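PDB 6Y1W: putative tryptophan halogenase from Xanthomonas campestris pv. campestris, which probably acts as a flavin-dependent halogenase, an enzyme of the tryptophan halogenase family expected to bind FAD and to have monooxygenase-type activity. Local coordinates for residues L66-F69 with H70-E74; E347-N350 with I351-Q355; H387-D390 with F391-H395. All coordinates share one frame; numbering follows the deposited sequence.

Overall arrangement
All three interactions join neighbouring turns of a helix or its start, yet their chemistry follows their place in the fold. Interaction 1, spanning helix 65-73 to its C-terminal end, is partly buried: aromatic and aliphatic packing where it is buried, and a valine methyl over an arginine guanidinium where it is more exposed. Interaction 2 is buried near the centre of the chain and opens helix 350-363, with a bridging water beside the backbone bonds. Interaction 3, wholly buried within helix 371-397, adds an internal salt bridge. Interaction 2 links the others: Leu66 and Phe69 pack on Gln355, while Glu347 OE2 lies 2.6 Å from His395 NE2, a probable hydrogen bond. Interactions 1 and 3 do not touch.

Interaction 1: L66-F69 with H70-E74; sequences LVTF and HRLLE
Phe69 and Leu73, one helical turn apart, meet through a CH-pi contact: Leu73 CD2 lies 4.2 Å from the centroid of the Phe69 ring, 29° off its normal, and reaches Phe69 CE2 at 3.8 Å. The other methyl, CD1, comes over a ring face near the rim. With chi1 at -168° the Phe69 ring swings beside its own carbonyl carbon, which carries it to the Leu73 methyls, the two side chains crossing at a slant. His70 sits across Leu66 O, which lies over one imidazole face 3.7 Å from His70 CG, and His70 NE2 meets Leu66 CG at 4.1 Å. On another side of the helix Val67 CG1 lies over one face of the Arg71 guanidinium, toward its rim and 3.8 Å from Arg71 NH2, the extended arginine running beside the valine, both pointing the same way. Leu72 N completes the turn to Thr68 O at 2.9 Å, one of four successive i to i+4 backbone bonds. In the second shell, Tyr170 OH bonds His70 NE2 and Phe80 meets the imidazole edge-to-face, which should fix its rotation. Met30 and Ala34 of helix 25-39 pack on Phe69, and Trp116 of the second subunit packs on Leu72. Glu74, with positive phi, sends its N weakly to Arg71 O at 3.3 Å, while the following residue's N turns back to His70 O: the Schellman motif that closes helix 65-73.

Interaction 2: E347-N350 with I351-Q355; sequences ESTN and IHLIQ
Between Thr349 and Leu353 the chain winds from a loop into the first turn of helix 350-363, where Leu353 N bonds Thr349 O at 3.0 Å and Ile354 N bonds Asn350 O at 3.2 Å. Leu353 N also makes a weak, bent bond to Asn350 O, with an angle of 120° at the hydrogen. A water extends this start: it donates to Ser348 O at 2.6 Å and accepts from His352 N at 3.0 Å, tying a first-turn amide to the preceding loop, in which Ser348 has positive phi and psi.

The side chains mostly meet backbone. Leu353 lays CG 3.5 Å from Thr349 O, and Ile354 sets CG1 3.6 Å from Asn350 O, each carbon close to the carbonyl oxygen one turn back. Asn350 crosses Ile351 at a slant, its ND2 4.0 Å from Ile351 CG1; chi1 of 170° swings the amide beside its own carbonyl carbon. His352 contributes CB, 3.5 Å from Thr349 O. The polar ends look outward: Asn350 ND2 finds its partner in Glu60 OE2, while His352 ND1 and Ser65 OG share a hydrogen bond. Ser348 OG bonds Lys89, predicted to be the active-site lysine, and Glu347 is predicted to bind tryptophan, so this helix start adjoins the presumed substrate site.

Ile351, a predicted FAD-binding residue, packs with Ile354 against helix 25-39 and also touches Leu66 of helix 65-73, whereas Thr349 and Leu353 face Ile388 of helix 371-397.

Interaction 3: H387-D390 with F391-H395; sequences HIRD and FVILH
In a buried part of the long helix 371-397, Arg389 and Ile393 lie side by side one turn apart, pointing the same way: Ile393 CD1 rests 3.8 Å from Arg389 CG and follows the chain as far as NE. In the backbone, Ile393 N bonds Arg389 O at 2.9 Å, nearly straight at 166°, and Ile393 CG1 sits 3.3 Å from the same oxygen. The arginine bends at chi3 (66°), curling its head back to its neighbour Asp390. Arg389 NE, at 3.1 Å, and Arg389 NH2, at 2.8 Å, both bond Asp390 OD1, the first on the anti side and the second on the syn side, from the same face of the carboxylate. OD1 lies almost in the guanidinium plane although both nitrogens stand somewhat out of the carboxylate plane. This side-on salt bridge gives two buried charges a mutual partner; Ser418 OG bonds the other oxygen, OD2, and Trp240 makes a cation-pi contact with the arginine.

On other sides of the helix Val392 tucks CG2 3.4 Å from Ile388 O, and Phe391 N bonds His387 O at 3.3 Å. Leu394 brings CD2 over one face of the Phe391 ring, near its rim.

Helix 442-451 packs against Phe391 and Leu394, and helix 417-429 against Ile393 and Leu394. Phe440, in a loop, stacks on Phe391 and gives its backbone N as partner to His387 NE2, while the His395 ring stacks on Phe94 of strand 91-99, joining this part of the helix to that strand.

Interaction 1: L66-F69 with H70-E74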
ATOM      1  N   LEU A  66      -6.114 -15.149   7.805  1.00 12.34           N
ATOM      2  CA  LEU A  66      -7.265 -15.768   8.454  1.00 10.82           C
ATOM      3  C   LEU A  66      -7.271 -15.461   9.947  1.00 15.71           C
ATOM      4  O   LEU A  66      -8.336 -15.455  10.567  1.00 14.60           O
ATOM      5  CB  LEU A  66      -7.300 -17.283   8.252  1.00 13.56           C
ATOM      6  CG  LEU A  66      -8.646 -17.951   8.576  1.00 13.83           C
ATOM      7  CD1 LEU A  66      -9.744 -17.531   7.593  1.00 11.99           C
ATOM      8  CD2 LEU A  66      -8.537 -19.471   8.536  1.00 18.44           C
ATOM      9  N   VAL A  67      -6.098 -15.254  10.548  1.00 11.46           N
ATOM     10  CA  VAL A  67      -6.056 -14.861  11.958  1.00 11.83           C
ATOM     11  C   VAL A  67      -6.791 -13.539  12.134  1.00 17.32           C
ATOM     12  O   VAL A  67      -7.581 -13.350  13.071  1.00 15.34           O
ATOM     13  CB  VAL A  67      -4.601 -14.760  12.450  1.00 17.50           C
ATOM     14  CG1 VAL A  67      -4.561 -14.452  13.953  1.00 16.55           C
ATOM     15  CG2 VAL A  67      -3.840 -16.040  12.174  1.00 12.95           C
ATOM     16  N   THR A  68      -6.537 -12.603  11.231  1.00 15.32           N
ATOM     17  CA  THR A  68      -7.262 -11.336  11.260  1.00 14.40           C
ATOM     18  C   THR A  68      -8.756 -11.526  11.029  1.00 13.80           C
ATOM     19  O   THR A  68      -9.569 -10.869  11.690  1.00 14.49           O
ATOM     20  CB  THR A  68      -6.655 -10.404  10.213  1.00 18.33           C
ATOM     21  OG1 THR A  68      -5.281 -10.198  10.540  1.00 21.77           O
ATOM     22  CG2 THR A  68      -7.391  -9.050  10.193  1.00 17.12           C
ATOM     23  N   PHE A  69      -9.149 -12.360  10.061  1.00 14.59           N
ATOM     24  CA  PHE A  69     -10.581 -12.627   9.830  1.00 13.72           C
ATOM     25  C   PHE A  69     -11.294 -13.024  11.128  1.00 14.27           C
ATOM     26  O   PHE A  69     -12.396 -12.540  11.437  1.00 15.11           O
ATOM     27  CB  PHE A  69     -10.720 -13.765   8.788  1.00 17.95           C
ATOM     28  CG  PHE A  69     -12.132 -13.962   8.235  1.00 14.76           C
ATOM     29  CD1 PHE A  69     -12.774 -12.942   7.543  1.00 14.02           C
ATOM     30  CD2 PHE A  69     -12.776 -15.199   8.387  1.00 16.92           C
ATOM     31  CE1 PHE A  69     -14.061 -13.161   6.974  1.00 11.26           C
ATOM     32  CE2 PHE A  69     -14.069 -15.423   7.856  1.00 17.01           C
ATOM     33  CZ  PHE A  69     -14.695 -14.413   7.144  1.00 15.76           C
ATOM     34  N   HIS A  70     -10.679 -13.908  11.910  1.00 15.24           N
ATOM     35  CA  HIS A  70     -11.338 -14.354  13.130  1.00 15.30           C
ATOM     36  C   HIS A  70     -11.359 -13.255  14.177  1.00 16.85           C
ATOM     37  O   HIS A  70     -12.317 -13.182  14.953  1.00 15.56           O
ATOM     38  CB  HIS A  70     -10.659 -15.634  13.647  1.00 14.44           C
ATOM     39  CG  HIS A  70     -10.943 -16.793  12.762  1.00 14.70           C
ATOM     40  ND1 HIS A  70     -10.304 -18.009  12.878  1.00 14.36           N
ATOM     41  CD2 HIS A  70     -11.845 -16.933  11.760  1.00 15.43           C
ATOM     42  CE1 HIS A  70     -10.782 -18.838  11.965  1.00 15.79           C
ATOM     43  NE2 HIS A  70     -11.717 -18.213  11.276  1.00 16.22           N
ATOM     44  N   ARG A  71     -10.371 -12.361  14.165  1.00 14.61           N
ATOM     45  CA  ARG A  71     -10.448 -11.194  15.035  1.00 14.52           C
ATOM     46  C   ARG A  71     -11.608 -10.295  14.664  1.00 19.20           C
ATOM     47  O   ARG A  71     -12.272  -9.745  15.549  1.00 19.82           O
ATOM     48  CB  ARG A  71      -9.147 -10.412  14.987  1.00 15.44           C
ATOM     49  CG  ARG A  71      -8.090 -11.152  15.701  1.00 21.82           C
ATOM     50  CD  ARG A  71      -6.962 -10.258  16.141  1.00 46.94           C
ATOM     51  NE  ARG A  71      -5.986 -11.139  16.760  1.00 65.79           N
ATOM     52  CZ  ARG A  71      -4.760 -11.337  16.307  1.00 63.00           C
ATOM     53  NH1 ARG A  71      -4.339 -10.684  15.224  1.00 45.75           N
ATOM     54  NH2 ARG A  71      -3.964 -12.192  16.948  1.00 32.89           N
ATOM     55  N   LEU A  72     -11.838 -10.088  13.361  1.00 14.68           N
ATOM     56  CA  LEU A  72     -12.966  -9.248  12.955  1.00 14.93           C
ATOM     57  C   LEU A  72     -14.278  -9.885  13.383  1.00 16.89           C
ATOM     58  O   LEU A  72     -15.211  -9.188  13.796  1.00 15.98           O
ATOM     59  CB  LEU A  72     -12.987  -9.037  11.426  1.00 17.59           C
ATOM     60  CG  LEU A  72     -11.701  -8.515  10.789  1.00 18.81           C
ATOM     61  CD1 LEU A  72     -11.865  -8.413   9.269  1.00 19.31           C
ATOM     62  CD2 LEU A  72     -11.275  -7.194  11.394  1.00 20.33           C
ATOM     63  N   LEU A  73     -14.375 -11.205  13.262  1.00 15.72           N
ATOM     64  CA  LEU A  73     -15.632 -11.888  13.560  1.00 15.01           C
ATOM     65  C   LEU A  73     -15.752 -12.219  15.043  1.00 16.52           C
ATOM     66  O   LEU A  73     -16.815 -12.695  15.475  1.00 17.04           O
ATOM     67  CB  LEU A  73     -15.764 -13.176  12.733  1.00 16.21           C
ATOM     68  CG  LEU A  73     -16.407 -13.016  11.349  1.00 18.25           C
ATOM     69  CD1 LEU A  73     -15.688 -11.966  10.503  1.00 21.05           C
ATOM     70  CD2 LEU A  73     -16.500 -14.359  10.572  1.00 18.90           C
ATOM     71  N   GLU A  74     -14.701 -11.968  15.829  1.00 16.60           N
ATOM     72  CA  GLU A  74     -14.650 -12.368  17.243  1.00 14.75           C
ATOM     73  C   GLU A  74     -14.883 -13.869  17.419  1.00 19.22           C
ATOM     74  O   GLU A  74     -15.631 -14.323  18.291  1.00 19.94           O
ATOM     75  CB  GLU A  74     -15.642 -11.526  18.055  1.00 16.90           C
ATOM     76  CG  GLU A  74     -15.277 -10.067  17.928  1.00 16.87           C
ATOM     77  CD  GLU A  74     -16.205  -9.182  18.709  1.00 24.47           C
ATOM     78  OE1 GLU A  74     -17.140  -8.697  18.102  1.00 20.40           O
ATOM     79  OE2 GLU A  74     -16.020  -8.991  19.922  1.00 39.58           O
TER

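Interaction 2: E347-N350 with I351-Q355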
ATOM      1  N   GLU A 347       0.721 -21.780  -2.712  1.00 11.80           N
ATOM      2  CA  GLU A 347       0.988 -20.812  -1.656  1.00 11.33           C
ATOM      3  C   GLU A 347      -0.224 -20.636  -0.740  1.00 12.93           C
ATOM      4  O   GLU A 347      -0.363 -19.602  -0.088  1.00 14.93           O
ATOM      5  CB  GLU A 347       1.412 -19.448  -2.234  1.00 15.73           C
ATOM      6  CG  GLU A 347       2.865 -19.430  -2.753  1.00 14.22           C
ATOM      7  CD  GLU A 347       3.912 -19.398  -1.642  1.00 12.58           C
ATOM      8  OE1 GLU A 347       3.556 -19.155  -0.458  1.00 13.37           O
ATOM      9  OE2 GLU A 347       5.142 -19.639  -1.953  1.00 13.64           O
ATOM     10  N   SER A 348      -1.108 -21.639  -0.670  1.00 12.50           N
ATOM     11  CA  SER A 348      -2.195 -21.675   0.317  1.00 12.24           C
ATOM     12  C   SER A 348      -3.043 -20.405   0.278  1.00 14.44           C
ATOM     13  O   SER A 348      -3.317 -19.796   1.311  1.00 15.27           O
ATOM     14  CB  SER A 348      -1.684 -21.913   1.757  1.00 16.37           C
ATOM     15  OG  SER A 348      -0.621 -22.897   1.838  1.00 15.08           O
ATOM     16  N   THR A 349      -3.504 -20.031  -0.913  1.00 12.55           N
ATOM     17  CA  THR A 349      -4.245 -18.781  -1.093  1.00 12.71           C
ATOM     18  C   THR A 349      -5.762 -18.970  -1.249  1.00 14.18           C
ATOM     19  O   THR A 349      -6.466 -17.961  -1.322  1.00 14.27           O
ATOM     20  CB  THR A 349      -3.717 -17.994  -2.301  1.00 12.93           C
ATOM     21  OG1 THR A 349      -3.577 -18.852  -3.454  1.00 14.72           O
ATOM     22  CG2 THR A 349      -2.376 -17.331  -1.991  1.00 11.96           C
ATOM     23  N   ASN A 350      -6.305 -20.195  -1.265  1.00 15.32           N
ATOM     24  CA  ASN A 350      -7.738 -20.372  -1.583  1.00 14.80           C
ATOM     25  C   ASN A 350      -8.644 -19.673  -0.564  1.00 16.73           C
ATOM     26  O   ASN A 350      -9.506 -18.847  -0.915  1.00 15.50           O
ATOM     27  CB  ASN A 350      -8.075 -21.875  -1.630  1.00 14.92           C
ATOM     28  CG  ASN A 350      -9.582 -22.134  -1.716  1.00 25.38           C
ATOM     29  OD1 ASN A 350     -10.201 -21.683  -2.672  1.00 28.27           O
ATOM     30  ND2 ASN A 350     -10.181 -22.854  -0.730  1.00 19.32           N
ATOM     31  N   ILE A 351      -8.484 -20.015   0.719  1.00 13.04           N
ATOM     32  CA  ILE A 351      -9.337 -19.399   1.735  1.00 15.53           C
ATOM     33  C   ILE A 351      -9.094 -17.900   1.844  1.00 15.16           C
ATOM     34  O   ILE A 351     -10.041 -17.128   2.064  1.00 14.85           O
ATOM     35  CB  ILE A 351      -9.155 -20.160   3.062  1.00 11.83           C
ATOM     36  CG1 ILE A 351     -10.011 -21.427   2.989  1.00 15.63           C
ATOM     37  CG2 ILE A 351      -9.582 -19.294   4.284  1.00 14.19           C
ATOM     38  CD1 ILE A 351      -9.779 -22.387   4.158  1.00 17.77           C
ATOM     39  N   HIS A 352      -7.857 -17.457   1.639  1.00 12.99           N
ATOM     40  CA  HIS A 352      -7.540 -16.032   1.649  1.00 13.16           C
ATOM     41  C   HIS A 352      -8.325 -15.286   0.582  1.00 14.86           C
ATOM     42  O   HIS A 352      -8.825 -14.177   0.820  1.00 14.44           O
ATOM     43  CB  HIS A 352      -6.039 -15.870   1.433  1.00 14.90           C
ATOM     44  CG  HIS A 352      -5.643 -14.465   1.120  1.00 12.56           C
ATOM     45  ND1 HIS A 352      -5.407 -13.525   2.100  1.00 13.38           N
ATOM     46  CD2 HIS A 352      -5.427 -13.846  -0.064  1.00 14.79           C
ATOM     47  CE1 HIS A 352      -5.058 -12.378   1.531  1.00 13.75           C
ATOM     48  NE2 HIS A 352      -5.054 -12.553   0.217  1.00 14.34           N
ATOM     49  N   LEU A 353      -8.423 -15.867  -0.618  1.00 12.86           N
ATOM     50  CA  LEU A 353      -9.127 -15.169  -1.678  1.00 11.42           C
ATOM     51  C   LEU A 353     -10.617 -15.096  -1.406  1.00 14.10           C
ATOM     52  O   LEU A 353     -11.244 -14.112  -1.785  1.00 15.47           O
ATOM     53  CB  LEU A 353      -8.863 -15.834  -3.027  1.00 14.44           C
ATOM     54  CG  LEU A 353      -7.462 -15.471  -3.539  1.00 15.08           C
ATOM     55  CD1 LEU A 353      -7.053 -16.461  -4.634  1.00 16.62           C
ATOM     56  CD2 LEU A 353      -7.344 -14.025  -4.024  1.00 16.36           C
ATOM     57  N   ILE A 354     -11.190 -16.107  -0.742  1.00 13.58           N
ATOM     58  CA  ILE A 354     -12.573 -15.995  -0.268  1.00 11.75           C
ATOM     59  C   ILE A 354     -12.693 -14.846   0.722  1.00 12.44           C
ATOM     60  O   ILE A 354     -13.584 -13.989   0.619  1.00 13.63           O
ATOM     61  CB  ILE A 354     -13.031 -17.322   0.365  1.00 14.17           C
ATOM     62  CG1 ILE A 354     -13.114 -18.415  -0.712  1.00 14.09           C
ATOM     63  CG2 ILE A 354     -14.438 -17.121   0.974  1.00 13.07           C
ATOM     64  CD1 ILE A 354     -13.265 -19.847  -0.115  1.00 16.66           C
ATOM     65  N   GLN A 355     -11.808 -14.830   1.728  1.00 12.33           N
ATOM     66  CA  GLN A 355     -11.854 -13.795   2.753  1.00 13.27           C
ATOM     67  C   GLN A 355     -11.726 -12.412   2.139  1.00 15.18           C
ATOM     68  O   GLN A 355     -12.462 -11.490   2.518  1.00 14.78           O
ATOM     69  CB  GLN A 355     -10.730 -14.012   3.761  1.00 17.64           C
ATOM     70  CG  GLN A 355     -10.469 -12.785   4.625  1.00 15.43           C
ATOM     71  CD  GLN A 355      -9.402 -13.051   5.674  1.00 16.80           C
ATOM     72  OE1 GLN A 355      -9.110 -14.228   6.011  1.00 17.64           O
ATOM     73  NE2 GLN A 355      -8.847 -11.975   6.245  1.00 21.37           N
TER
HETATM   74  O   HOH W   1      -5.739 -19.458   2.202  1.00 15.29           O

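Interaction 3: H387-D390 with F391-H395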
ATOM      1  N   HIS A 387      -1.439 -10.135  -8.929  1.00 17.51           N
ATOM      2  CA  HIS A 387      -0.217 -10.194  -8.139  1.00 16.79           C
ATOM      3  C   HIS A 387       0.026 -11.607  -7.589  1.00 17.18           C
ATOM      4  O   HIS A 387       1.166 -12.102  -7.580  1.00 19.04           O
ATOM      5  CB  HIS A 387      -0.290  -9.206  -6.987  1.00 21.41           C
ATOM      6  CG  HIS A 387       0.630  -9.572  -5.894  1.00 26.93           C
ATOM      7  ND1 HIS A 387       1.983  -9.351  -5.989  1.00 24.50           N
ATOM      8  CD2 HIS A 387       0.427 -10.238  -4.726  1.00 22.73           C
ATOM      9  CE1 HIS A 387       2.578  -9.831  -4.908  1.00 26.65           C
ATOM     10  NE2 HIS A 387       1.658 -10.367  -4.129  1.00 19.95           N
ATOM     11  N   ILE A 388      -1.021 -12.254  -7.075  1.00 17.85           N
ATOM     12  CA  ILE A 388      -0.838 -13.617  -6.587  1.00 14.90           C
ATOM     13  C   ILE A 388      -0.507 -14.561  -7.742  1.00 14.85           C
ATOM     14  O   ILE A 388       0.388 -15.417  -7.619  1.00 14.47           O
ATOM     15  CB  ILE A 388      -2.086 -14.058  -5.802  1.00 14.54           C
ATOM     16  CG1 ILE A 388      -2.220 -13.197  -4.541  1.00 16.81           C
ATOM     17  CG2 ILE A 388      -2.000 -15.463  -5.354  1.00 16.77           C
ATOM     18  CD1 ILE A 388      -3.671 -13.333  -3.877  1.00 17.37           C
ATOM     19  N   ARG A 389      -1.198 -14.397  -8.882  1.00 13.86           N
ATOM     20  CA  ARG A 389      -0.900 -15.176 -10.088  1.00 13.45           C
ATOM     21  C   ARG A 389       0.584 -15.113 -10.414  1.00 14.67           C
ATOM     22  O   ARG A 389       1.217 -16.154 -10.671  1.00 16.08           O
ATOM     23  CB  ARG A 389      -1.732 -14.657 -11.270  1.00 15.87           C
ATOM     24  CG  ARG A 389      -1.405 -15.393 -12.595  1.00 15.57           C
ATOM     25  CD  ARG A 389      -1.750 -14.528 -13.784  1.00 18.49           C
ATOM     26  NE  ARG A 389      -0.887 -13.358 -13.805  1.00 17.53           N
ATOM     27  CZ  ARG A 389      -1.177 -12.242 -14.483  1.00 19.48           C
ATOM     28  NH1 ARG A 389      -2.316 -12.211 -15.196  1.00 21.88           N
ATOM     29  NH2 ARG A 389      -0.328 -11.189 -14.464  1.00 20.84           N
ATOM     30  N   ASP A 390       1.163 -13.894 -10.386  1.00 16.13           N
ATOM     31  CA  ASP A 390       2.569 -13.744 -10.765  1.00 16.78           C
ATOM     32  C   ASP A 390       3.463 -14.522  -9.820  1.00 17.50           C
ATOM     33  O   ASP A 390       4.486 -15.085 -10.237  1.00 16.18           O
ATOM     34  CB  ASP A 390       2.978 -12.270 -10.777  1.00 15.32           C
ATOM     35  CG  ASP A 390       2.460 -11.518 -12.004  1.00 16.81           C
ATOM     36  OD1 ASP A 390       1.821 -12.148 -12.884  1.00 17.65           O
ATOM     37  OD2 ASP A 390       2.666 -10.272 -12.023  1.00 21.25           O
ATOM     38  N   PHE A 391       3.109 -14.547  -8.533  1.00 16.38           N
ATOM     39  CA  PHE A 391       3.936 -15.243  -7.563  1.00 14.52           C
ATOM     40  C   PHE A 391       3.857 -16.760  -7.754  1.00 13.94           C
ATOM     41  O   PHE A 391       4.851 -17.474  -7.534  1.00 14.22           O
ATOM     42  CB  PHE A 391       3.498 -14.846  -6.143  1.00 12.77           C
ATOM     43  CG  PHE A 391       4.599 -15.042  -5.102  1.00 12.75           C
ATOM     44  CD1 PHE A 391       5.502 -14.019  -4.843  1.00 14.52           C
ATOM     45  CD2 PHE A 391       4.713 -16.247  -4.397  1.00 15.66           C
ATOM     46  CE1 PHE A 391       6.523 -14.203  -3.890  1.00 19.65           C
ATOM     47  CE2 PHE A 391       5.704 -16.432  -3.459  1.00 13.72           C
ATOM     48  CZ  PHE A 391       6.615 -15.414  -3.193  1.00 14.32           C
ATOM     49  N   VAL A 392       2.681 -17.270  -8.140  1.00 13.77           N
ATOM     50  CA  VAL A 392       2.547 -18.685  -8.451  1.00 15.52           C
ATOM     51  C   VAL A 392       3.373 -19.019  -9.682  1.00 13.33           C
ATOM     52  O   VAL A 392       4.120 -20.008  -9.696  1.00 14.85           O
ATOM     53  CB  VAL A 392       1.062 -19.035  -8.623  1.00 13.11           C
ATOM     54  CG1 VAL A 392       0.867 -20.480  -9.179  1.00 14.24           C
ATOM     55  CG2 VAL A 392       0.307 -18.824  -7.284  1.00 15.60           C
ATOM     56  N   ILE A 393       3.313 -18.153 -10.706  1.00 15.92           N
ATOM     57  CA  ILE A 393       4.133 -18.373 -11.905  1.00 14.43           C
ATOM     58  C   ILE A 393       5.609 -18.396 -11.563  1.00 14.72           C
ATOM     59  O   ILE A 393       6.379 -19.226 -12.093  1.00 15.85           O
ATOM     60  CB  ILE A 393       3.839 -17.293 -12.953  1.00 12.45           C
ATOM     61  CG1 ILE A 393       2.413 -17.444 -13.466  1.00 14.87           C
ATOM     62  CG2 ILE A 393       4.775 -17.463 -14.161  1.00 14.71           C
ATOM     63  CD1 ILE A 393       1.926 -16.234 -14.278  1.00 14.53           C
ATOM     64  N   LEU A 394       6.030 -17.510 -10.655  1.00 12.06           N
ATOM     65  CA  LEU A 394       7.420 -17.479 -10.229  1.00 13.19           C
ATOM     66  C   LEU A 394       7.922 -18.852  -9.784  1.00 19.09           C
ATOM     67  O   LEU A 394       9.052 -19.244 -10.108  1.00 14.52           O
ATOM     68  CB  LEU A 394       7.550 -16.464  -9.098  1.00 13.73           C
ATOM     69  CG  LEU A 394       8.862 -16.481  -8.353  1.00 15.14           C
ATOM     70  CD1 LEU A 394      10.066 -16.098  -9.251  1.00 18.95           C
ATOM     71  CD2 LEU A 394       8.777 -15.531  -7.176  1.00 17.63           C
ATOM     72  N   HIS A 395       7.087 -19.613  -9.069  1.00 13.40           N
ATOM     73  CA  HIS A 395       7.538 -20.917  -8.572  1.00 13.02           C
ATOM     74  C   HIS A 395       7.911 -21.871  -9.706  1.00 12.78           C
ATOM     75  O   HIS A 395       8.828 -22.683  -9.543  1.00 14.63           O
ATOM     76  CB  HIS A 395       6.445 -21.535  -7.700  1.00 13.98           C
ATOM     77  CG  HIS A 395       6.517 -21.114  -6.262  1.00 14.26           C
ATOM     78  ND1 HIS A 395       7.622 -21.385  -5.473  1.00 13.96           N
ATOM     79  CD2 HIS A 395       5.634 -20.446  -5.473  1.00 12.59           C
ATOM     80  CE1 HIS A 395       7.411 -20.910  -4.252  1.00 15.59           C
ATOM     81  NE2 HIS A 395       6.212 -20.347  -4.220  1.00 12.91           N
TER